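Long-range contacts in putative fructose-bisphosphate aldolase (Coccidioides immitis, PDB 3PM6), which is a putative class II aldolase with a TIM-barrel fold that binds a zinc ion through three histidines: residues 185-190 against 222-227; 177-181 against 217-222; 41-46 against 279-283; 14-18 against 83-87. All coordinates share one frame. Numbering follows the deposited sequence.

Contact 1. Residues 185-190 against 222-227. With ZN (zinc ion), chain S.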
# COMPACT_ATOMS: atom_id res chain seq x y z
N ILE A 185 7.95 6.68 -28.83
CA ILE A 185 7.17 5.85 -27.88
C ILE A 185 7.51 4.39 -28.06
O ILE A 185 7.97 4.03 -29.11
CB ILE A 185 5.68 5.93 -28.14
CG1 ILE A 185 5.42 5.44 -29.55
CG2 ILE A 185 5.18 7.31 -27.86
CD1 ILE A 185 4.10 5.80 -30.09
N ASN A 186 7.29 3.56 -27.05
CA ASN A 186 7.52 2.12 -27.20
C ASN A 186 6.24 1.38 -27.53
O ASN A 186 6.26 0.45 -28.33
CB ASN A 186 8.12 1.55 -25.94
CG ASN A 186 9.41 2.25 -25.55
OD1 ASN A 186 9.45 3.06 -24.60
ND2 ASN A 186 10.48 1.96 -26.31
N TRP A 187 5.12 1.80 -26.92
CA TRP A 187 3.82 1.14 -27.10
C TRP A 187 2.74 2.13 -27.52
O TRP A 187 2.82 3.30 -27.21
CB TRP A 187 3.39 0.46 -25.79
CG TRP A 187 4.50 -0.32 -25.12
CD1 TRP A 187 5.48 -1.05 -25.72
CD2 TRP A 187 4.69 -0.49 -23.70
NE1 TRP A 187 6.30 -1.63 -24.77
CE2 TRP A 187 5.83 -1.30 -23.53
CE3 TRP A 187 4.01 -0.03 -22.58
CZ2 TRP A 187 6.29 -1.66 -22.28
CZ3 TRP A 187 4.48 -0.38 -21.32
CH2 TRP A 187 5.61 -1.19 -21.19
N LEU A 188 1.73 1.64 -28.24
CA LEU A 188 0.62 2.44 -28.75
C LEU A 188 -0.69 1.86 -28.26
O LEU A 188 -0.86 0.65 -28.27
CB LEU A 188 0.60 2.45 -30.29
CG LEU A 188 1.49 3.42 -31.08
CD1 LEU A 188 1.21 3.34 -32.56
CD2 LEU A 188 1.26 4.87 -30.61
N ALA A 189 -1.61 2.72 -27.82
CA ALA A 189 -2.95 2.35 -27.37
C ALA A 189 -3.92 2.80 -28.44
O ALA A 189 -4.29 3.98 -28.48
CB ALA A 189 -3.27 3.06 -26.05
N PRO A 190 -4.30 1.89 -29.34
CA PRO A 190 -5.14 2.40 -30.42
C PRO A 190 -6.60 2.55 -30.02
O PRO A 190 -7.10 1.81 -29.18
CB PRO A 190 -4.98 1.35 -31.55
CG PRO A 190 -4.52 0.02 -30.82
CD PRO A 190 -3.76 0.52 -29.59
N VAL A 222 6.38 -1.08 -32.79
CA VAL A 222 5.82 -0.81 -31.47
C VAL A 222 4.86 -1.91 -30.97
O VAL A 222 4.25 -2.63 -31.77
CB VAL A 222 5.12 0.59 -31.39
CG1 VAL A 222 6.08 1.71 -31.74
CG2 VAL A 222 3.85 0.66 -32.25
N GLY A 223 4.75 -2.03 -29.64
CA GLY A 223 3.77 -2.95 -29.03
C GLY A 223 2.38 -2.32 -29.01
O GLY A 223 2.24 -1.11 -29.04
N LEU A 224 1.34 -3.14 -29.03
CA LEU A 224 -0.02 -2.60 -29.11
C LEU A 224 -0.73 -2.90 -27.81
O LEU A 224 -0.59 -4.01 -27.30
CB LEU A 224 -0.78 -3.20 -30.29
CG LEU A 224 -0.23 -2.84 -31.68
CD1 LEU A 224 -1.05 -3.51 -32.79
CD2 LEU A 224 -0.21 -1.31 -31.90
N VAL A 225 -1.47 -1.92 -27.31
CA VAL A 225 -2.03 -1.94 -25.97
C VAL A 225 -3.53 -1.78 -26.06
O VAL A 225 -4.03 -0.81 -26.66
CB VAL A 225 -1.40 -0.81 -25.07
CG1 VAL A 225 -1.88 -0.92 -23.62
CG2 VAL A 225 0.12 -0.93 -25.10
N LEU A 226 -4.23 -2.74 -25.45
CA LEU A 226 -5.68 -2.79 -25.44
C LEU A 226 -6.23 -2.10 -24.19
O LEU A 226 -5.94 -2.49 -23.06
CB LEU A 226 -6.16 -4.25 -25.49
CG LEU A 226 -7.69 -4.49 -25.53
CD1 LEU A 226 -8.37 -3.75 -26.66
CD2 LEU A 226 -8.01 -5.98 -25.65
N HIS A 227 -7.05 -1.09 -24.43
CA HIS A 227 -7.79 -0.37 -23.38
C HIS A 227 -9.28 -0.64 -23.51
O HIS A 227 -9.74 -1.01 -24.62
CB HIS A 227 -7.58 1.15 -23.57
CG HIS A 227 -6.24 1.62 -23.13
ND1 HIS A 227 -6.04 2.32 -21.97
CD2 HIS A 227 -5.01 1.47 -23.69
CE1 HIS A 227 -4.75 2.57 -21.82
NE2 HIS A 227 -4.11 2.08 -22.86
ZN ZN S . -7.35 2.81 -20.40
O HOH W 1 -6.31 0.32 -26.91
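Residues 187-188 and 223-224 pair as parallel strands, Trp-187 with Gly-223 and Leu-188 with Leu-224, while the directions of the whole segments differ by 45°. Three backbone hydrogen bonds alternate across them: Gly-223 N to Asn-186 O (3.2 Å), Leu-188 N to Gly-223 O (2.9 Å) and Val-225 N to Leu-188 O (2.8 Å). Beyond the last bond a water takes over, donating to Pro-190 O and Val-225 O and accepting from His-227 N. Trp-187 turns its side chain to one face of the sheet; Gly-223 N lies at the edge of the indole, and Trp-187 CB packs on Val-225 CG2 (3.6 Å). Leu-188 points to the other face, where its CD1 meets Val-222 CG2 (3.8 Å) and its CB lies 4.2 Å from Leu-224 CD2. Ala-189 CB touches His-227 CD2 (3.3 Å); that imidazole binds zinc through ND1 (2.1 Å), alongside His-91 and His-196, while NE2 is hydrogen-bonded to Glu-148. These are adjacent strands of a TIM barrel, with the metal site at their C-terminal ends.

Contact 2. Residues 177-181 against 217-222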
# COMPACT_ATOMS: atom_id res chain seq x y z
N SER A 177 -0.81 6.54 -36.41
CA SER A 177 0.07 5.59 -35.71
C SER A 177 1.54 5.77 -36.08
O SER A 177 2.40 5.89 -35.19
CB SER A 177 -0.35 4.15 -36.00
OG SER A 177 -1.65 3.90 -35.51
N GLU A 178 1.81 5.79 -37.39
CA GLU A 178 3.13 6.12 -37.95
C GLU A 178 3.66 7.45 -37.42
O GLU A 178 4.81 7.51 -36.99
CB GLU A 178 3.07 6.18 -39.49
CG GLU A 178 3.20 4.82 -40.19
CD GLU A 178 2.62 4.81 -41.61
OE1 GLU A 178 2.60 5.90 -42.24
OE2 GLU A 178 2.17 3.72 -42.08
N GLU A 179 2.84 8.50 -37.45
CA GLU A 179 3.24 9.79 -36.86
C GLU A 179 3.70 9.60 -35.40
O GLU A 179 4.71 10.16 -35.00
CB GLU A 179 2.15 10.90 -36.94
CG GLU A 179 1.43 11.04 -38.34
CD GLU A 179 0.34 12.16 -38.41
OE1 GLU A 179 -0.84 11.91 -38.85
OE2 GLU A 179 0.70 13.30 -38.07
N PHE A 180 2.97 8.79 -34.63
CA PHE A 180 3.34 8.60 -33.21
C PHE A 180 4.60 7.76 -33.00
O PHE A 180 5.38 8.02 -32.06
CB PHE A 180 2.16 8.11 -32.37
CG PHE A 180 1.29 9.22 -31.87
CD1 PHE A 180 1.51 9.77 -30.62
CD2 PHE A 180 0.27 9.73 -32.66
CE1 PHE A 180 0.73 10.80 -30.18
CE2 PHE A 180 -0.52 10.77 -32.21
CZ PHE A 180 -0.30 11.30 -30.97
N VAL A 181 4.83 6.78 -33.87
CA VAL A 181 6.07 5.97 -33.82
C VAL A 181 7.34 6.86 -33.90
O VAL A 181 8.34 6.57 -33.24
CB VAL A 181 6.08 4.89 -34.96
CG1 VAL A 181 7.49 4.36 -35.24
CG2 VAL A 181 5.15 3.73 -34.63
N ALA A 217 0.90 -1.77 -40.22
CA ALA A 217 1.73 -0.59 -40.49
C ALA A 217 2.84 -0.40 -39.47
O ALA A 217 3.93 -0.03 -39.83
CB ALA A 217 0.87 0.68 -40.60
N VAL A 218 2.57 -0.65 -38.19
CA VAL A 218 3.57 -0.30 -37.16
C VAL A 218 3.93 -1.43 -36.21
O VAL A 218 4.86 -1.30 -35.43
CB VAL A 218 3.13 0.91 -36.30
CG1 VAL A 218 2.81 2.10 -37.17
CG2 VAL A 218 1.95 0.53 -35.44
N GLY A 219 3.18 -2.53 -36.28
CA GLY A 219 3.32 -3.64 -35.35
C GLY A 219 4.72 -4.14 -35.12
O GLY A 219 5.04 -4.58 -34.03
N GLU A 220 5.58 -4.06 -36.14
CA GLU A 220 6.95 -4.54 -35.99
C GLU A 220 7.86 -3.54 -35.26
O GLU A 220 8.95 -3.89 -34.83
CB GLU A 220 7.53 -4.93 -37.36
CG GLU A 220 6.64 -5.94 -38.11
CD GLU A 220 7.30 -6.56 -39.34
OE1 GLU A 220 8.07 -5.86 -40.04
OE2 GLU A 220 7.01 -7.76 -39.60
N ARG A 221 7.37 -2.30 -35.11
CA ARG A 221 8.15 -1.21 -34.49
C ARG A 221 7.66 -0.86 -33.08
O ARG A 221 8.46 -0.39 -32.26
CB ARG A 221 8.18 0.04 -35.41
CG ARG A 221 8.85 -0.19 -36.81
CD ARG A 221 8.80 1.03 -37.75
NE ARG A 221 7.47 1.35 -38.32
CZ ARG A 221 7.08 2.59 -38.60
NH1 ARG A 221 7.88 3.62 -38.36
NH2 ARG A 221 5.89 2.83 -39.11
N VAL A 222 6.38 -1.08 -32.79
CA VAL A 222 5.82 -0.81 -31.47
C VAL A 222 4.86 -1.91 -30.97
O VAL A 222 4.25 -2.63 -31.77
CB VAL A 222 5.12 0.59 -31.39
CG1 VAL A 222 6.08 1.71 -31.74
CG2 VAL A 222 3.85 0.66 -32.25
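Apolar packing dominates between residues 177-181 and 217-222, and no hydrogen bond crosses. Val-181, which has the largest area covered here, points at the other segment and sets CG2 against both Val-218 CG1 (3.8 Å) and Val-222 CG1 (3.6 Å). One helical turn earlier, Ser-177 CB reaches Val-218 CG1 at 3.9 Å, so this one methyl group faces successive turns of helix 174-181; the Ser-177 hydroxyl is hydrogen-bonded to Thr-173 O, just ahead of the helix. In the TIM barrel, helices 174-181 and 208-218 are neighbours on the outside of the sheet, and both cover Leu-188 of the strand between them in sequence: Ser-177 and Phe-180 from one side of the contact, Val-218 and, further along the chain, Val-222 from the other. Charged side chains border the valines without pairing with each other. Arg-221 lays one face of its guanidinium over Val-181 CG1, with NH1 3.2 Å away, and its NH2 lies 3.5 Å from Glu-178 CG. Glu-178 OE2 comes within 3.6 Å of Ala-217 CB.

Contact 3. Residues 41-46 against 279-283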
# COMPACT_ATOMS: atom_id res chain seq x y z
N LEU A 41 -1.32 -6.92 -3.87
CA LEU A 41 -1.12 -8.29 -3.38
C LEU A 41 -1.85 -9.27 -4.26
O LEU A 41 -1.30 -10.32 -4.60
CB LEU A 41 -1.58 -8.44 -1.92
CG LEU A 41 -0.59 -7.82 -0.95
CD1 LEU A 41 -1.08 -7.93 0.49
CD2 LEU A 41 0.79 -8.47 -1.11
N ALA A 42 -3.09 -8.93 -4.63
CA ALA A 42 -3.86 -9.78 -5.55
C ALA A 42 -3.11 -10.06 -6.84
O ALA A 42 -3.09 -11.21 -7.32
CB ALA A 42 -5.26 -9.17 -5.84
N ILE A 43 -2.46 -9.04 -7.40
CA ILE A 43 -1.69 -9.23 -8.64
C ILE A 43 -0.44 -10.10 -8.48
O ILE A 43 -0.22 -11.00 -9.28
CB ILE A 43 -1.23 -7.89 -9.29
CG1 ILE A 43 -2.42 -7.07 -9.77
CG2 ILE A 43 -0.27 -8.17 -10.45
CD1 ILE A 43 -2.08 -5.55 -9.87
N ILE A 44 0.39 -9.81 -7.48
CA ILE A 44 1.59 -10.61 -7.20
C ILE A 44 1.19 -12.07 -6.97
O ILE A 44 1.84 -12.95 -7.48
CB ILE A 44 2.35 -10.14 -5.92
CG1 ILE A 44 2.68 -8.63 -5.94
CG2 ILE A 44 3.62 -10.98 -5.73
CD1 ILE A 44 3.41 -8.17 -7.16
N ARG A 45 0.14 -12.32 -6.19
CA ARG A 45 -0.24 -13.69 -5.85
C ARG A 45 -0.77 -14.43 -7.07
O ARG A 45 -0.39 -15.58 -7.34
CB ARG A 45 -1.31 -13.70 -4.76
CG ARG A 45 -0.80 -13.61 -3.38
CD ARG A 45 -1.98 -13.34 -2.46
NE ARG A 45 -1.52 -12.76 -1.21
CZ ARG A 45 -2.25 -12.69 -0.10
NH1 ARG A 45 -3.49 -13.16 -0.05
NH2 ARG A 45 -1.71 -12.16 0.98
N ALA A 46 -1.65 -13.75 -7.81
CA ALA A 46 -2.23 -14.32 -9.03
C ALA A 46 -1.13 -14.65 -10.00
O ALA A 46 -1.08 -15.76 -10.50
CB ALA A 46 -3.23 -13.35 -9.66
N THR A 279 -8.80 -9.29 -1.28
CA THR A 279 -7.61 -9.68 -2.01
C THR A 279 -7.83 -11.01 -2.75
O THR A 279 -7.47 -11.13 -3.93
CB THR A 279 -6.42 -9.79 -1.06
OG1 THR A 279 -6.35 -8.59 -0.28
CG2 THR A 279 -5.13 -9.97 -1.83
N ASN A 280 -8.43 -11.98 -2.06
CA ASN A 280 -8.79 -13.25 -2.68
C ASN A 280 -9.70 -13.08 -3.87
O ASN A 280 -9.44 -13.66 -4.90
CB ASN A 280 -9.45 -14.21 -1.68
CG ASN A 280 -8.53 -14.57 -0.53
OD1 ASN A 280 -7.32 -14.42 -0.64
ND2 ASN A 280 -9.11 -15.02 0.59
N ALA A 281 -10.77 -12.31 -3.71
CA ALA A 281 -11.71 -12.05 -4.77
C ALA A 281 -11.06 -11.34 -5.98
O ALA A 281 -11.30 -11.71 -7.16
CB ALA A 281 -12.88 -11.27 -4.24
N MET A 282 -10.20 -10.36 -5.70
CA MET A 282 -9.47 -9.66 -6.76
C MET A 282 -8.47 -10.60 -7.40
O MET A 282 -8.30 -10.57 -8.61
CB MET A 282 -8.77 -8.41 -6.23
CG MET A 282 -9.71 -7.24 -5.89
SD MET A 282 -8.80 -5.69 -5.64
CE MET A 282 -8.53 -5.83 -3.91
N GLN A 283 -7.84 -11.46 -6.59
CA GLN A 283 -6.87 -12.45 -7.11
C GLN A 283 -7.53 -13.39 -8.11
O GLN A 283 -6.95 -13.69 -9.17
CB GLN A 283 -6.22 -13.27 -5.99
CG GLN A 283 -5.04 -14.16 -6.47
CD GLN A 283 -4.48 -15.07 -5.39
OE1 GLN A 283 -4.55 -14.74 -4.20
NE2 GLN A 283 -3.94 -16.25 -5.80
O HOH W 2 -5.17 -13.33 -2.18
O HOH W 3 -5.71 -12.92 1.51
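Ala-42 pushes its CB against helix 279-283, 3.6 Å from Met-282 CB and 3.5 Å from both Thr-279 O and Gln-283 N. With so small a side chain, the backbones come close: Ala-42 CA is 4.3 Å from Gln-283 CA, and the short axes approach to 8.3 Å at -53°. Gln-283, with the largest covered area, extends across the other helix, its CG resting on Ala-46 CB (3.8 Å) and its OE1 3.4 Å from Arg-45 CD, while NE2 is hydrogen-bonded to Glu-287. No direct hydrogen bond joins the segments. Two waters accept from Arg-45 NH1 and donate to Asn-280 OD1, one also donating to Gln-283 OE1. Thr-279 CG2 lies over a face of the Arg-45 guanidinium, and Thr-279 OG1 is hydrogen-bonded to His-275 O and to Tyr-65 of the second subunit, which packs on Leu-41 and Arg-45. Helix 37-49, an outer helix of the TIM barrel, lies between strand 54-58, which Ile-43 and Ile-44 touch, and helix 271-292, whose Met-282 meets helix 252-265.

Contact 4. Residues 14-18 against 83-87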
# COMPACT_ATOMS: atom_id res chain seq x y z
N ARG A 14 13.06 -2.67 -17.61
CA ARG A 14 12.43 -3.95 -17.21
C ARG A 14 11.06 -4.25 -17.89
O ARG A 14 10.65 -5.41 -17.97
CB ARG A 14 12.24 -4.02 -15.68
CG ARG A 14 13.49 -4.31 -14.83
CD ARG A 14 13.15 -4.32 -13.33
NE ARG A 14 12.28 -5.45 -12.95
CZ ARG A 14 11.09 -5.34 -12.36
NH1 ARG A 14 10.56 -4.15 -12.06
NH2 ARG A 14 10.40 -6.44 -12.08
N ALA A 15 10.35 -3.21 -18.34
CA ALA A 15 9.02 -3.39 -18.94
C ALA A 15 9.08 -3.86 -20.40
O ALA A 15 8.31 -4.71 -20.81
CB ALA A 15 8.20 -2.10 -18.82
N LEU A 16 10.02 -3.31 -21.17
CA LEU A 16 10.13 -3.64 -22.61
C LEU A 16 10.15 -5.13 -22.96
O LEU A 16 9.40 -5.57 -23.84
CB LEU A 16 11.33 -2.91 -23.25
CG LEU A 16 11.33 -1.38 -23.26
CD1 LEU A 16 12.50 -0.88 -24.07
CD2 LEU A 16 10.00 -0.83 -23.81
N PRO A 17 11.02 -5.93 -22.30
CA PRO A 17 11.07 -7.34 -22.71
C PRO A 17 9.71 -8.04 -22.62
O PRO A 17 9.40 -8.90 -23.46
CB PRO A 17 12.07 -7.97 -21.73
CG PRO A 17 12.89 -6.87 -21.25
CD PRO A 17 12.04 -5.62 -21.27
N LEU A 18 8.90 -7.70 -21.63
CA LEU A 18 7.60 -8.35 -21.44
C LEU A 18 6.72 -8.31 -22.67
O LEU A 18 6.16 -9.34 -23.04
CB LEU A 18 6.83 -7.79 -20.23
CG LEU A 18 7.13 -8.27 -18.82
CD1 LEU A 18 8.61 -8.09 -18.42
CD2 LEU A 18 6.23 -7.58 -17.79
N VAL A 83 8.22 -13.86 -10.60
CA VAL A 83 7.85 -13.87 -12.01
C VAL A 83 8.05 -12.42 -12.46
O VAL A 83 8.14 -11.51 -11.59
CB VAL A 83 6.37 -14.35 -12.22
CG1 VAL A 83 6.18 -15.78 -11.72
CG2 VAL A 83 5.34 -13.41 -11.57
N PRO A 84 8.16 -12.18 -13.78
CA PRO A 84 8.33 -10.79 -14.21
C PRO A 84 7.07 -9.93 -14.00
O PRO A 84 6.00 -10.19 -14.59
CB PRO A 84 8.69 -10.92 -15.69
CG PRO A 84 9.03 -12.35 -15.89
CD PRO A 84 8.16 -13.08 -14.94
N ILE A 85 7.20 -8.91 -13.14
CA ILE A 85 6.15 -7.92 -12.93
C ILE A 85 6.77 -6.51 -12.90
O ILE A 85 7.72 -6.27 -12.15
CB ILE A 85 5.40 -8.15 -11.61
CG1 ILE A 85 4.98 -9.61 -11.46
CG2 ILE A 85 4.17 -7.25 -11.55
CD1 ILE A 85 4.39 -9.91 -10.08
N THR A 86 6.23 -5.59 -13.70
CA THR A 86 6.72 -4.21 -13.70
C THR A 86 5.61 -3.23 -13.40
O THR A 86 4.44 -3.61 -13.39
CB THR A 86 7.40 -3.85 -15.05
OG1 THR A 86 6.42 -3.88 -16.09
CG2 THR A 86 8.55 -4.87 -15.38
N LEU A 87 5.99 -1.97 -13.20
CA LEU A 87 5.10 -0.93 -12.73
C LEU A 87 4.86 0.18 -13.79
O LEU A 87 5.80 0.71 -14.36
CB LEU A 87 5.66 -0.34 -11.43
CG LEU A 87 4.85 0.78 -10.79
CD1 LEU A 87 3.44 0.31 -10.40
CD2 LEU A 87 5.61 1.29 -9.57
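Thr-86, with the largest covered area, directs its side chain from strand 85-92 at residues 14-18. Its CG2 packs 3.4 Å from Arg-14 O and 3.8 Å from Arg-14 CB, and its OG1 lies 3.7 Å from Ala-15 CB and 4.1 Å from Leu-18 CD2. Thr-86 thus meets Arg-14, Ala-15 and Leu-18 at once. Helix 16-24 precedes the first strand of the TIM barrel, and its N-terminal end here covers the start of the third strand; the same side of this strand carries Thr-86 against Met-55 of strand 54-58, which Leu-18 also touches. Leu-18 packs CD1 3.9 Å from Pro-84 CB. Arg-14 adds a polar contact: its side chain curls over the strand so that one guanidinium face covers Thr-86 CG2, while NH2 donates a hydrogen bond to Ile-85 O (2.7 Å) at the guanidinium edge. Its NH1 forms a weak, long ion pair with Asp-115, whose carboxylate also accepts from Leu-87 N.

In the fold
From the N terminus, contact 4 is the first to close, when strand 85-92 returns to the segment leading into helix 16-24. Contact 3 opens within that loop, at 41-46, and closes only at 279-283, so the two cross. The long loop of contact 3 encloses contacts 1 and 2 entirely. These two cross each other and share Val-222, tying helices 174-181 and 208-218 to the strands at 187-188 and 223-226. Contacts 1 and 3 lie on opposite sides of the chain's centre, their centres about 25 Å apart. Contact 4 bridges the two regions, with Ile-85 on Ile-44 of contact 3, and Ala-15 and Leu-16 on Trp-187 and Asn-186 of contact 1.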